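Insecticyanin-A (Manduca sexta, PDB 1Z24) binds the blue bile pigment biliverdin IX gamma in a lipocalin pocket and, together with lipoprotein-bound carotenes, gives hornworms their green camouflage. Local coordinates at residues L35-E47 and A55-K67. Sequence-based numbering, arbitrary orientation.
Sequences LENENQGKCTIAE and ASVYNSFVSNGVK. With BLV (biliverdin IX gamma chromophore), chain B.
Six backbone hydrogen bonds zip strand 44-47 and the residues before it to strand 55-63, in the antiparallel pairs Lys-42/Val-62, Ile-45/Ser-60 and Glu-47/Tyr-58. Between the first two pairs the register slips by one residue, a beta bulge at the corner where Cys-43 is tied by a disulfide to Cys-175.

Aromatic packing centres on Phe-61, whose ring is sandwiched between protein and pigment. Gly-41 CA makes a CH-pi contact over one face, 3.8 Å from the ring centroid, while biliverdin CAC lies over the opposite face, toward the rim, 3.5 Å from Phe-61 CD2. With CG between the backbone N and carbonyl carbon (chi1 61°), the ring reaches the 35-41 loop, where Glu-38 CB meets its edge 3.6 Å from Phe-61 CE2. Thr-44 lies beside Phe-61, OG1 at the ring edge and CG2 3.4 Å from biliverdin CMC.

Toward the pigment, Asn-37 ND2 donates a hydrogen bond of 2.8 Å to biliverdin OA, and Asn-59 packs CB 3.5 Å from biliverdin CMC. Glu-38 OE1, held by Trp-133, lies 3.8 Å from biliverdin NC.

Hairpin and preceding loop thus wall part of the lipocalin pocket largely by apolar packing, adding one hydrogen bond to those from Arg-97 and Asn-118.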
loop_
_atom_site.group_PDB
_atom_site.type_symbol
_atom_site.label_atom_id
_atom_site.label_comp_id
_atom_site.label_asym_id
_atom_site.label_seq_id
_atom_site.Cartn_x
_atom_site.Cartn_y
_atom_site.Cartn_z
ATOM N N LEU A 35 3.847 -10.520 -17.348
ATOM C CA LEU A 35 4.949 -9.599 -17.689
ATOM C C LEU A 35 5.140 -9.653 -19.197
ATOM O O LEU A 35 5.555 -10.709 -19.704
ATOM C CB LEU A 35 6.218 -9.909 -16.874
ATOM C CG LEU A 35 7.458 -9.075 -17.283
ATOM C CD1 LEU A 35 7.142 -7.557 -17.245
ATOM C CD2 LEU A 35 8.659 -9.417 -16.382
ATOM N N GLU A 36 4.720 -8.595 -19.852
ATOM C CA GLU A 36 4.805 -8.542 -21.289
ATOM C C GLU A 36 6.012 -9.150 -22.018
ATOM O O GLU A 36 5.814 -10.090 -22.764
ATOM C CB GLU A 36 4.767 -7.099 -21.835
ATOM C CG GLU A 36 4.101 -6.996 -23.198
ATOM C CD GLU A 36 2.654 -7.362 -23.100
ATOM O OE1 GLU A 36 1.975 -7.164 -22.113
ATOM O OE2 GLU A 36 2.209 -7.943 -24.176
ATOM N N ASN A 37 7.196 -8.801 -21.617
ATOM C CA ASN A 37 8.352 -9.329 -22.265
ATOM C C ASN A 37 8.511 -10.778 -22.103
ATOM O O ASN A 37 9.278 -11.339 -22.835
ATOM C CB ASN A 37 9.687 -8.622 -21.962
ATOM C CG ASN A 37 10.086 -8.779 -20.490
ATOM O OD1 ASN A 37 9.932 -9.831 -19.878
ATOM N ND2 ASN A 37 10.760 -7.777 -19.947
ATOM N N GLU A 38 7.861 -11.399 -21.158
ATOM C CA GLU A 38 8.163 -12.814 -21.093
ATOM C C GLU A 38 6.966 -13.756 -21.082
ATOM O O GLU A 38 7.041 -14.978 -20.830
ATOM C CB GLU A 38 9.112 -13.008 -19.950
ATOM C CG GLU A 38 8.365 -12.787 -18.580
ATOM C CD GLU A 38 9.229 -13.291 -17.429
ATOM O OE1 GLU A 38 9.791 -12.636 -16.593
ATOM O OE2 GLU A 38 9.277 -14.567 -17.397
ATOM N N ASN A 39 5.855 -13.170 -21.353
ATOM C CA ASN A 39 4.644 -13.947 -21.373
ATOM C C ASN A 39 4.651 -15.174 -22.294
ATOM O O ASN A 39 4.106 -16.167 -21.905
ATOM C CB ASN A 39 3.454 -13.032 -21.737
ATOM C CG ASN A 39 3.018 -12.199 -20.559
ATOM O OD1 ASN A 39 3.188 -12.674 -19.451
ATOM N ND2 ASN A 39 2.466 -10.997 -20.778
ATOM N N GLN A 40 5.332 -15.110 -23.425
ATOM C CA GLN A 40 5.377 -16.240 -24.350
ATOM C C GLN A 40 6.444 -17.305 -24.149
ATOM O O GLN A 40 6.335 -18.356 -24.752
ATOM C CB GLN A 40 5.582 -15.670 -25.760
ATOM C CG GLN A 40 4.321 -15.435 -26.623
ATOM C CD GLN A 40 4.719 -15.105 -28.110
ATOM O OE1 GLN A 40 4.931 -16.034 -28.965
ATOM N NE2 GLN A 40 4.847 -13.788 -28.449
ATOM N N GLY A 41 7.473 -17.045 -23.341
ATOM C CA GLY A 41 8.539 -18.010 -23.110
ATOM C C GLY A 41 8.152 -19.139 -22.153
ATOM O O GLY A 41 7.336 -19.007 -21.249
ATOM N N LYS A 42 8.738 -20.283 -22.331
ATOM C CA LYS A 42 8.410 -21.369 -21.443
ATOM C C LYS A 42 9.708 -21.925 -21.013
ATOM O O LYS A 42 10.691 -21.494 -21.611
ATOM C CB LYS A 42 7.584 -22.425 -22.116
ATOM C CG LYS A 42 6.471 -21.706 -22.831
ATOM C CD LYS A 42 5.073 -22.123 -22.399
ATOM C CE LYS A 42 4.554 -23.216 -23.354
ATOM N NZ LYS A 42 3.832 -22.729 -24.550
ATOM N N CYS A 43 9.675 -22.815 -20.016
ATOM C CA CYS A 43 10.887 -23.393 -19.527
ATOM C C CYS A 43 11.820 -22.264 -19.166
ATOM O O CYS A 43 13.001 -22.328 -19.439
ATOM C CB CYS A 43 11.535 -24.204 -20.657
ATOM S SG CYS A 43 12.931 -25.172 -20.103
ATOM N N THR A 44 11.253 -21.212 -18.581
ATOM C CA THR A 44 12.012 -20.035 -18.177
ATOM C C THR A 44 12.920 -20.241 -16.964
ATOM O O THR A 44 12.463 -20.591 -15.886
ATOM C CB THR A 44 11.035 -18.940 -17.827
ATOM O OG1 THR A 44 10.246 -18.848 -18.917
ATOM C CG2 THR A 44 11.754 -17.589 -17.645
ATOM N N ILE A 45 14.218 -19.997 -17.151
ATOM C CA ILE A 45 15.151 -20.165 -16.074
ATOM C C ILE A 45 16.162 -19.029 -16.045
ATOM O O ILE A 45 16.697 -18.582 -17.055
ATOM C CB ILE A 45 15.899 -21.437 -16.382
ATOM C CG1 ILE A 45 14.924 -22.568 -16.678
ATOM C CG2 ILE A 45 16.942 -21.756 -15.292
ATOM C CD1 ILE A 45 15.647 -23.863 -17.016
ATOM N N ALA A 46 16.436 -18.549 -14.867
ATOM C CA ALA A 46 17.411 -17.487 -14.695
ATOM C C ALA A 46 18.583 -18.095 -13.959
ATOM O O ALA A 46 18.394 -18.658 -12.870
ATOM C CB ALA A 46 16.837 -16.328 -13.867
ATOM N N GLU A 47 19.794 -18.011 -14.520
ATOM C CA GLU A 47 20.954 -18.577 -13.850
ATOM C C GLU A 47 21.939 -17.504 -13.491
ATOM O O GLU A 47 22.402 -16.777 -14.368
ATOM C CB GLU A 47 21.685 -19.502 -14.773
ATOM C CG GLU A 47 22.858 -20.267 -14.102
ATOM C CD GLU A 47 23.682 -21.063 -15.130
ATOM O OE1 GLU A 47 24.899 -20.998 -15.215
ATOM O OE2 GLU A 47 22.950 -21.804 -15.948
ATOM N N ALA A 55 29.627 -11.118 -10.493
ATOM C CA ALA A 55 28.409 -11.860 -10.723
ATOM C C ALA A 55 27.860 -11.631 -12.121
ATOM O O ALA A 55 27.918 -10.536 -12.638
ATOM C CB ALA A 55 27.422 -11.540 -9.629
ATOM N N SER A 56 27.342 -12.681 -12.743
ATOM C CA SER A 56 26.796 -12.564 -14.086
ATOM C C SER A 56 25.450 -13.249 -14.204
ATOM O O SER A 56 25.055 -14.042 -13.354
ATOM C CB SER A 56 27.714 -13.159 -15.104
ATOM O OG SER A 56 27.863 -14.520 -14.897
ATOM N N VAL A 57 24.721 -12.951 -15.254
ATOM C CA VAL A 57 23.420 -13.586 -15.412
ATOM C C VAL A 57 23.237 -14.206 -16.789
ATOM O O VAL A 57 23.692 -13.688 -17.798
ATOM C CB VAL A 57 22.230 -12.665 -14.991
ATOM C CG1 VAL A 57 22.499 -11.204 -15.225
ATOM C CG2 VAL A 57 20.938 -12.997 -15.695
ATOM N N TYR A 58 22.558 -15.319 -16.819
ATOM C CA TYR A 58 22.256 -15.981 -18.021
ATOM C C TYR A 58 20.753 -16.292 -17.935
ATOM O O TYR A 58 20.305 -17.119 -17.143
ATOM C CB TYR A 58 23.090 -17.267 -18.185
ATOM C CG TYR A 58 22.681 -17.983 -19.461
ATOM C CD1 TYR A 58 23.298 -17.672 -20.674
ATOM C CD2 TYR A 58 21.709 -18.972 -19.481
ATOM C CE1 TYR A 58 22.944 -18.278 -21.872
ATOM C CE2 TYR A 58 21.347 -19.614 -20.670
ATOM C CZ TYR A 58 21.968 -19.259 -21.857
ATOM O OH TYR A 58 21.672 -19.901 -23.007
ATOM N N ASN A 59 19.949 -15.614 -18.747
ATOM C CA ASN A 59 18.533 -15.873 -18.727
ATOM C C ASN A 59 18.096 -16.525 -20.032
ATOM O O ASN A 59 18.539 -16.158 -21.137
ATOM C CB ASN A 59 17.721 -14.554 -18.714
ATOM C CG ASN A 59 17.527 -13.803 -17.405
ATOM O OD1 ASN A 59 17.623 -14.384 -16.273
ATOM N ND2 ASN A 59 17.262 -12.437 -17.573
ATOM N N SER A 60 17.189 -17.477 -19.922
ATOM C CA SER A 60 16.704 -18.115 -21.093
ATOM C C SER A 60 15.325 -18.682 -20.967
ATOM O O SER A 60 14.818 -18.999 -19.904
ATOM C CB SER A 60 17.631 -19.246 -21.578
ATOM O OG SER A 60 17.470 -20.456 -20.824
ATOM N N PHE A 61 14.746 -18.839 -22.127
ATOM C CA PHE A 61 13.448 -19.412 -22.279
ATOM C C PHE A 61 13.320 -19.916 -23.693
ATOM O O PHE A 61 14.174 -19.661 -24.551
ATOM C CB PHE A 61 12.274 -18.628 -21.763
ATOM C CG PHE A 61 12.029 -17.279 -22.382
ATOM C CD1 PHE A 61 12.350 -16.975 -23.718
ATOM C CD2 PHE A 61 11.405 -16.295 -21.613
ATOM C CE1 PHE A 61 12.073 -15.726 -24.275
ATOM C CE2 PHE A 61 11.100 -15.041 -22.163
ATOM C CZ PHE A 61 11.437 -14.742 -23.497
ATOM N N VAL A 62 12.257 -20.616 -23.918
ATOM C CA VAL A 62 11.981 -21.179 -25.212
ATOM C C VAL A 62 10.643 -20.700 -25.819
ATOM O O VAL A 62 9.559 -20.751 -25.200
ATOM C CB VAL A 62 12.020 -22.751 -25.155
ATOM C CG1 VAL A 62 11.801 -23.378 -26.530
ATOM C CG2 VAL A 62 13.348 -23.306 -24.608
ATOM N N SER A 63 10.731 -20.251 -27.072
ATOM C CA SER A 63 9.586 -19.799 -27.839
ATOM C C SER A 63 9.690 -20.524 -29.167
ATOM O O SER A 63 10.706 -20.398 -29.846
ATOM C CB SER A 63 9.492 -18.265 -28.006
ATOM O OG SER A 63 9.851 -17.709 -26.740
ATOM N N ASN A 64 8.671 -21.311 -29.490
ATOM C CA ASN A 64 8.588 -22.067 -30.733
ATOM C C ASN A 64 9.842 -22.751 -31.183
ATOM O O ASN A 64 10.258 -22.567 -32.320
ATOM C CB ASN A 64 8.121 -21.194 -31.922
ATOM C CG ASN A 64 6.884 -20.393 -31.554
ATOM O OD1 ASN A 64 6.843 -19.114 -31.442
ATOM N ND2 ASN A 64 5.848 -21.199 -31.341
ATOM N N GLY A 65 10.428 -23.547 -30.311
ATOM C CA GLY A 65 11.619 -24.272 -30.683
ATOM C C GLY A 65 12.889 -23.493 -30.627
ATOM O O GLY A 65 13.966 -24.010 -30.892
ATOM N N VAL A 66 12.764 -22.252 -30.275
ATOM C CA VAL A 66 13.958 -21.457 -30.199
ATOM C C VAL A 66 14.271 -21.055 -28.793
ATOM O O VAL A 66 13.400 -20.597 -28.026
ATOM C CB VAL A 66 13.756 -20.164 -30.925
ATOM C CG1 VAL A 66 15.092 -19.406 -30.817
ATOM C CG2 VAL A 66 13.381 -20.599 -32.336
ATOM N N LYS A 67 15.531 -21.216 -28.485
ATOM C CA LYS A 67 15.921 -20.859 -27.182
ATOM C C LYS A 67 16.485 -19.497 -27.197
ATOM O O LYS A 67 17.597 -19.308 -27.681
ATOM C CB LYS A 67 16.965 -21.766 -26.574
ATOM C CG LYS A 67 17.112 -21.621 -25.065
ATOM C CD LYS A 67 18.515 -21.628 -24.494
ATOM C CE LYS A 67 19.436 -22.836 -24.613
ATOM N NZ LYS A 67 19.787 -23.460 -23.309
HETATM N NA BLV B . 12.236 -8.748 -15.824
HETATM C C1A BLV B . 11.782 -7.517 -16.162
HETATM C C2A BLV B . 11.862 -6.549 -15.081
HETATM C C3A BLV B . 12.407 -7.227 -14.030
HETATM C C4A BLV B . 12.626 -8.605 -14.508
HETATM C CMA BLV B . 12.683 -6.747 -12.555
HETATM O OA BLV B . 11.363 -7.262 -17.271
HETATM C CAA BLV B . 11.388 -5.154 -15.125
HETATM C CBA BLV B . 9.900 -5.293 -14.995
HETATM C CGA BLV B . 9.257 -3.927 -15.230
HETATM O O1A BLV B . 8.853 -3.250 -14.325
HETATM O O2A BLV B . 9.189 -3.511 -16.343
HETATM C CHB BLV B . 13.137 -9.613 -13.694
HETATM N NB BLV B . 13.265 -11.524 -15.214
HETATM C C1B BLV B . 13.216 -10.972 -13.953
HETATM C C2B BLV B . 13.299 -11.994 -12.939
HETATM C C3B BLV B . 13.391 -13.148 -13.600
HETATM C C4B BLV B . 13.353 -12.847 -15.035
HETATM C CMB BLV B . 13.297 -11.776 -11.434
HETATM C CAB BLV B . 13.490 -14.512 -12.985
HETATM C CBB BLV B . 12.737 -15.462 -13.630
HETATM C CHC BLV B . 13.479 -13.823 -16.033
HETATM N NC BLV B . 13.241 -12.708 -18.171
HETATM C C1C BLV B . 13.622 -13.746 -17.388
HETATM C C2C BLV B . 14.186 -14.842 -18.193
HETATM C C3C BLV B . 14.210 -14.512 -19.486
HETATM C C4C BLV B . 13.597 -13.122 -19.479
HETATM C CMC BLV B . 14.743 -16.062 -17.628
HETATM C CAC BLV B . 14.658 -15.233 -20.772
HETATM C CBC BLV B . 15.034 -14.528 -21.866
HETATM C CHD BLV B . 13.305 -12.349 -20.657
HETATM N ND BLV B . 13.733 -10.093 -19.744
HETATM C C1D BLV B . 13.379 -10.978 -20.802
HETATM C C2D BLV B . 13.148 -10.200 -22.058
HETATM C C3D BLV B . 13.358 -8.871 -21.765
HETATM C C4D BLV B . 13.720 -8.846 -20.359
HETATM C CMD BLV B . 12.738 -10.720 -23.402
HETATM O OD BLV B . 13.993 -7.827 -19.772
HETATM C CAD BLV B . 13.261 -7.729 -22.696
HETATM C CBD BLV B . 14.669 -7.319 -23.085
HETATM C CGD BLV B . 14.669 -5.973 -23.899
HETATM O O1D BLV B . 14.669 -6.001 -25.088
HETATM O O2D BLV B . 14.642 -4.893 -23.340
#